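N-hydroxyarylamine O-acetyltransferase (Bacillus cereus, PDB 4DMO) probably transfers acetyl groups to arylamines and N-hydroxyarylamines, as an arylamine N-acetyltransferase with a non-canonical Cys-His-Glu catalytic triad. Local coordinates at residues K51-E56 with L70-N75; Y131-P136 with G149-R154. All coordinates share one frame; numbering follows the deposited sequence.

Overall arrangement
Both contacts are buried and lie on opposite sides of the chain's centre. Their own centres are 21 Å apart, and their nearest atoms come within about 7 Å without touching. Contact 1 sets the loop before one helix against the first turn of another; contact 2 lays a loop against a strand of the large antiparallel sheet. Glu125 bridges the interval: it hydrogen-bonds Asn75 of contact 1 and touches Pro133 of contact 2. With Cys71 and His110, which touch each other, it is consistent with the Cys-His-Glu triad. The bound piperidinium sulfonate lies about 12 Å from the side chain of Tyr131, and Trp182 of its pocket meets Asp150 and Arg152 in the strand of contact 2.

Contact 1 (K51-E56 with L70-N75); sequences KEISKE and LCYELN
Ile53 reaches from the extended loop leading into helix 55-64 to the first turn of helix 71-84, its CB directed at Tyr72 and Glu73. From CB the side chain forks. CG2, anti to the backbone N, settles 3.6 Å from Tyr72 O, while CG1 passes that oxygen at 4.0 Å. The tip, CD1, enters the notch between two side chains: it comes to 3.9 Å from Glu73 CG, where the two chains cross nearly at right angles, and to 4.1 Å from Tyr72 CD2, at the ring edge and near its plane. One face of that ring carries Leu70 CB, toward the rim. Glu73 gives Ile53 only its aliphatic part. Beyond CG the chain is extended, and OE2 accepts from the backbone N of Leu70, the N-cap residue (3.0 Å, 161°), through its anti lone pair. OE1 is held by Asn44 and a salt bridge to Lys61, which probably offsets the buried charge. Leu58 of helix 55-64 touches both Ile53 and Glu73; helix 195-207 adds Gln202 against Ile53 and Tyr72, and Ile111 of strand 103-117 meets Tyr72. Helix 71-84 begins with Cys71, which touches His110 of that strand, consistent with the Cys-His-Glu triad.

Contact 2 (Y131-P136 with G149-R154); sequences YLPLAP and GDYRIR
Tyr151 keeps CG anti to its carbonyl carbon and beside the backbone N (chi1 -60°), which aims the ring axis at the loop and carries the hydroxyl to Tyr131; a chi2 of 83° then turns one ring face to Pro133. Tyr131 makes the same first choice, which swings its ring off so that the end leads away from the strand, while the backbone places its CB against the incoming phenol. Pro133 packs over the Tyr151 face: CG sits 4.2 Å from the ring centroid, 17° off the normal, a CH-pi contact, and Pro133 CA approaches Tyr151 CD1 at 3.8 Å. The two side chains cross at about a right angle. At the far end, Tyr151 OH lies 3.5 Å from Tyr131 CB, at the edge of the Tyr131 ring and near its plane. Its approach to the carbonyl carbon Tyr131 C, 2.9 Å, is a tight, non-bonded contact and possibly strained. It is also 3.2 Å from Leu132 N, but the angle there is too poor for a hydrogen bond, as it is for Tyr131 O. The oxygen is paired instead with Thr148 OG1, just before the strand. Leu132 O is gripped by two hydroxyls, those of Thr148 and Ser146, so the same threonine links the phenol and the loop backbone.

Strand 149-158 runs between strands 163-168 and 144-146 of the antiparallel sheet, with Met167 and Ser146 touching Tyr151, while helix 27-37 receives Leu132 through Ala35. The chemistry is thus divided: apolar and CH-pi packing hold the ring, while the hydroxyl is pressed against the Tyr131-Leu132 peptide without bonding it and finds its hydrogen-bond partner in Thr148.

Contact 1 (K51-E56 with L70-N75)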
loop_
_atom_site.group_PDB
_atom_site.type_symbol
_atom_site.label_atom_id
_atom_site.label_comp_id
_atom_site.label_asym_id
_atom_site.label_seq_id
_atom_site.Cartn_x
_atom_site.Cartn_y
_atom_site.Cartn_z
ATOM N N LYS A 51 -12.567 -10.878 -1.061
ATOM C CA LYS A 51 -12.385 -12.203 -1.644
ATOM C C LYS A 51 -10.998 -12.690 -1.330
ATOM O O LYS A 51 -10.165 -11.966 -0.762
ATOM C CB LYS A 51 -12.556 -12.182 -3.166
ATOM C CG LYS A 51 -13.917 -11.827 -3.653
ATOM C CD LYS A 51 -13.953 -11.933 -5.170
ATOM C CE LYS A 51 -15.293 -11.481 -5.717
ATOM N NZ LYS A 51 -15.810 -12.447 -6.712
ATOM N N GLU A 52 -10.772 -13.935 -1.726
ATOM C CA GLU A 52 -9.473 -14.546 -1.661
ATOM C C GLU A 52 -8.466 -13.648 -2.372
ATOM O O GLU A 52 -8.744 -13.076 -3.420
ATOM C CB GLU A 52 -9.537 -15.924 -2.331
ATOM C CG GLU A 52 -8.402 -16.854 -1.989
ATOM C CD GLU A 52 -8.252 -17.966 -3.026
ATOM O OE1 GLU A 52 -9.187 -18.150 -3.838
ATOM O OE2 GLU A 52 -7.196 -18.638 -3.045
ATOM N N ILE A 53 -7.284 -13.531 -1.801
ATOM C CA ILE A 53 -6.241 -12.747 -2.423
ATOM C C ILE A 53 -5.621 -13.581 -3.547
ATOM O O ILE A 53 -4.987 -14.605 -3.287
ATOM C CB ILE A 53 -5.154 -12.359 -1.411
ATOM C CG1 ILE A 53 -5.761 -11.571 -0.274
ATOM C CG2 ILE A 53 -4.044 -11.568 -2.083
ATOM C CD1 ILE A 53 -6.653 -10.440 -0.717
ATOM N N SER A 54 -5.819 -13.134 -4.787
ATOM C CA SER A 54 -5.306 -13.825 -5.949
ATOM C C SER A 54 -5.098 -12.791 -7.039
ATOM O O SER A 54 -5.581 -11.683 -6.950
ATOM C CB SER A 54 -6.286 -14.910 -6.427
ATOM O OG SER A 54 -7.455 -14.365 -7.034
ATOM N N LYS A 55 -4.345 -13.164 -8.054
ATOM C CA LYS A 55 -4.086 -12.294 -9.175
ATOM C C LYS A 55 -5.381 -11.909 -9.887
ATOM O O LYS A 55 -5.583 -10.746 -10.257
ATOM C CB LYS A 55 -3.157 -12.995 -10.149
ATOM C CG LYS A 55 -2.580 -12.084 -11.223
ATOM C CD LYS A 55 -1.516 -12.787 -12.065
ATOM C CE LYS A 55 -1.236 -11.966 -13.304
ATOM N NZ LYS A 55 -0.369 -12.656 -14.288
ATOM N N GLU A 56 -6.247 -12.894 -10.110
ATOM C CA GLU A 56 -7.514 -12.644 -10.815
ATOM C C GLU A 56 -8.468 -11.795 -9.999
ATOM O O GLU A 56 -8.994 -10.823 -10.516
ATOM C CB GLU A 56 -8.198 -13.948 -11.223
ATOM C CG GLU A 56 -7.645 -14.534 -12.501
ATOM C CD GLU A 56 -8.272 -13.889 -13.734
ATOM O OE1 GLU A 56 -9.357 -14.358 -14.152
ATOM O OE2 GLU A 56 -7.697 -12.920 -14.278
ATOM N N LEU A 70 -6.186 -2.550 0.940
ATOM C CA LEU A 70 -5.218 -2.496 2.029
ATOM C C LEU A 70 -3.903 -3.152 1.597
ATOM O O LEU A 70 -3.767 -3.589 0.455
ATOM C CB LEU A 70 -5.798 -3.190 3.286
ATOM C CG LEU A 70 -7.087 -2.517 3.822
ATOM C CD1 LEU A 70 -7.641 -3.180 5.060
ATOM C CD2 LEU A 70 -6.886 -1.029 4.101
ATOM N N CYS A 71 -2.935 -3.204 2.514
ATOM C CA CYS A 71 -1.582 -3.598 2.186
ATOM C C CYS A 71 -1.532 -4.975 1.529
ATOM O O CYS A 71 -0.750 -5.183 0.626
ATOM C CB CYS A 71 -0.688 -3.567 3.442
ATOM S SG CYS A 71 -1.081 -4.790 4.660
ATOM N N TYR A 72 -2.367 -5.905 1.997
ATOM C CA TYR A 72 -2.365 -7.269 1.508
ATOM C C TYR A 72 -3.089 -7.403 0.185
ATOM O O TYR A 72 -3.158 -8.511 -0.363
ATOM C CB TYR A 72 -2.995 -8.234 2.550
ATOM C CG TYR A 72 -4.367 -7.793 3.050
ATOM C CD1 TYR A 72 -4.517 -7.190 4.300
ATOM C CD2 TYR A 72 -5.491 -7.923 2.254
ATOM C CE1 TYR A 72 -5.777 -6.756 4.755
ATOM C CE2 TYR A 72 -6.740 -7.492 2.696
ATOM C CZ TYR A 72 -6.882 -6.926 3.940
ATOM O OH TYR A 72 -8.106 -6.499 4.353
ATOM N N GLU A 73 -3.668 -6.297 -0.294
ATOM C CA GLU A 73 -4.208 -6.233 -1.645
ATOM C C GLU A 73 -3.304 -5.389 -2.567
ATOM O O GLU A 73 -3.035 -5.779 -3.698
ATOM C CB GLU A 73 -5.646 -5.681 -1.635
ATOM C CG GLU A 73 -6.639 -6.520 -0.844
ATOM C CD GLU A 73 -7.977 -5.800 -0.586
ATOM O OE1 GLU A 73 -9.036 -6.292 -1.022
ATOM O OE2 GLU A 73 -7.974 -4.729 0.043
ATOM N N LEU A 74 -2.837 -4.230 -2.106
ATOM C CA LEU A 74 -2.057 -3.336 -2.999
ATOM C C LEU A 74 -0.680 -3.915 -3.272
ATOM O O LEU A 74 -0.214 -3.891 -4.402
ATOM C CB LEU A 74 -1.918 -1.914 -2.440
ATOM C CG LEU A 74 -3.238 -1.167 -2.163
ATOM C CD1 LEU A 74 -3.069 0.290 -1.696
ATOM C CD2 LEU A 74 -4.102 -1.201 -3.380
ATOM N N ASN A 75 -0.014 -4.455 -2.257
ATOM C CA ASN A 75 1.322 -4.968 -2.495
ATOM C C ASN A 75 1.360 -6.250 -3.333
ATOM O O ASN A 75 2.215 -6.382 -4.223
ATOM C CB ASN A 75 2.105 -5.091 -1.184
ATOM C CG ASN A 75 2.580 -3.764 -0.704
ATOM O OD1 ASN A 75 2.957 -2.919 -1.499
ATOM N ND2 ASN A 75 2.513 -3.539 0.600
#

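Contact 2 (Y131-P136 with G149-R154)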
loop_
_atom_site.group_PDB
_atom_site.type_symbol
_atom_site.label_atom_id
_atom_site.label_comp_id
_atom_site.label_asym_id
_atom_site.label_seq_id
_atom_site.Cartn_x
_atom_site.Cartn_y
_atom_site.Cartn_z
ATOM N N TYR A 131 1.908 6.376 3.879
ATOM C CA TYR A 131 3.321 6.410 4.211
ATOM C C TYR A 131 4.149 5.742 3.130
ATOM O O TYR A 131 4.786 4.720 3.353
ATOM C CB TYR A 131 3.535 5.750 5.572
ATOM C CG TYR A 131 2.889 6.573 6.674
ATOM C CD1 TYR A 131 3.283 7.866 6.893
ATOM C CD2 TYR A 131 1.883 6.063 7.467
ATOM C CE1 TYR A 131 2.710 8.633 7.885
ATOM C CE2 TYR A 131 1.295 6.823 8.451
ATOM C CZ TYR A 131 1.714 8.111 8.653
ATOM O OH TYR A 131 1.155 8.897 9.641
ATOM N N LEU A 132 4.141 6.335 1.942
ATOM C CA LEU A 132 4.659 5.663 0.769
ATOM C C LEU A 132 5.996 6.237 0.324
ATOM O O LEU A 132 6.131 7.434 0.113
ATOM C CB LEU A 132 3.633 5.753 -0.373
ATOM C CG LEU A 132 2.236 5.125 -0.110
ATOM C CD1 LEU A 132 1.254 5.398 -1.277
ATOM C CD2 LEU A 132 2.330 3.586 0.167
ATOM N N PRO A 133 6.984 5.363 0.125
ATOM C CA PRO A 133 8.295 5.832 -0.331
ATOM C C PRO A 133 8.276 6.351 -1.780
ATOM O O PRO A 133 9.177 7.092 -2.144
ATOM C CB PRO A 133 9.182 4.581 -0.207
ATOM C CG PRO A 133 8.450 3.648 0.703
ATOM C CD PRO A 133 6.986 3.918 0.422
ATOM N N LEU A 134 7.278 5.957 -2.575
ATOM C CA LEU A 134 7.164 6.345 -3.995
ATOM C C LEU A 134 8.383 5.942 -4.826
ATOM O O LEU A 134 8.612 6.443 -5.932
ATOM C CB LEU A 134 6.904 7.836 -4.125
ATOM C CG LEU A 134 5.675 8.221 -3.308
ATOM C CD1 LEU A 134 5.494 9.696 -3.386
ATOM C CD2 LEU A 134 4.440 7.531 -3.797
ATOM N N ALA A 135 9.157 5.017 -4.285
ATOM C CA ALA A 135 10.274 4.444 -5.011
ATOM C C ALA A 135 10.756 3.212 -4.258
ATOM O O ALA A 135 10.413 3.032 -3.090
ATOM C CB ALA A 135 11.390 5.474 -5.150
ATOM N N PRO A 136 11.527 2.342 -4.920
ATOM C CA PRO A 136 12.151 1.219 -4.218
ATOM C C PRO A 136 13.050 1.673 -3.055
ATOM O O PRO A 136 13.722 2.692 -3.130
ATOM C CB PRO A 136 12.996 0.542 -5.316
ATOM C CG PRO A 136 12.354 0.934 -6.575
ATOM C CD PRO A 136 11.883 2.346 -6.349
ATOM N N GLY A 149 7.631 11.565 3.276
ATOM C CA GLY A 149 8.573 11.478 4.377
ATOM C C GLY A 149 9.830 10.778 3.968
ATOM O O GLY A 149 10.035 10.546 2.774
ATOM N N ASP A 150 10.687 10.458 4.946
ATOM C CA ASP A 150 11.952 9.759 4.664
ATOM C C ASP A 150 11.854 8.275 5.044
ATOM O O ASP A 150 11.217 7.961 6.038
ATOM C CB ASP A 150 13.102 10.398 5.456
ATOM C CG ASP A 150 13.588 11.708 4.851
ATOM O OD1 ASP A 150 12.745 12.530 4.430
ATOM O OD2 ASP A 150 14.830 11.895 4.789
ATOM N N TYR A 151 12.498 7.384 4.278
ATOM C CA TYR A 151 12.379 5.943 4.509
ATOM C C TYR A 151 13.695 5.227 4.341
ATOM O O TYR A 151 14.454 5.554 3.445
ATOM C CB TYR A 151 11.367 5.318 3.531
ATOM C CG TYR A 151 9.995 5.895 3.669
ATOM C CD1 TYR A 151 9.651 7.082 3.031
ATOM C CD2 TYR A 151 9.047 5.285 4.478
ATOM C CE1 TYR A 151 8.376 7.621 3.167
ATOM C CE2 TYR A 151 7.774 5.832 4.634
ATOM C CZ TYR A 151 7.452 6.995 3.958
ATOM O OH TYR A 151 6.203 7.546 4.108
ATOM N N ARG A 152 13.961 4.243 5.199
ATOM C CA ARG A 152 15.187 3.458 5.095
ATOM C C ARG A 152 14.982 2.108 5.744
ATOM O O ARG A 152 14.175 1.945 6.676
ATOM C CB ARG A 152 16.376 4.182 5.770
ATOM C CG ARG A 152 16.490 3.925 7.266
ATOM C CD ARG A 152 17.572 4.758 7.975
ATOM N NE ARG A 152 17.401 4.739 9.437
ATOM C CZ ARG A 152 18.105 5.482 10.299
ATOM N NH1 ARG A 152 19.047 6.314 9.857
ATOM N NH2 ARG A 152 17.862 5.416 11.605
ATOM N N ILE A 153 15.765 1.149 5.292
ATOM C CA ILE A 153 15.703 -0.187 5.856
ATOM C C ILE A 153 16.886 -0.426 6.783
ATOM O O ILE A 153 17.985 0.026 6.506
ATOM C CB ILE A 153 15.757 -1.227 4.736
ATOM C CG1 ILE A 153 14.464 -1.159 3.910
ATOM C CG2 ILE A 153 16.006 -2.610 5.320
ATOM C CD1 ILE A 153 14.477 -2.090 2.744
ATOM N N ARG A 154 16.666 -1.130 7.884
ATOM C CA ARG A 154 17.773 -1.577 8.710
ATOM C C ARG A 154 17.573 -3.031 9.059
ATOM O O ARG A 154 16.448 -3.478 9.300
ATOM C CB ARG A 154 17.929 -0.719 9.974
ATOM C CG ARG A 154 18.382 0.707 9.679
ATOM C CD ARG A 154 19.071 1.357 10.902
ATOM N NE ARG A 154 18.131 1.669 11.980
ATOM C CZ ARG A 154 18.051 1.018 13.148
ATOM N NH1 ARG A 154 18.851 -0.004 13.425
ATOM N NH2 ARG A 154 17.140 1.372 14.043
#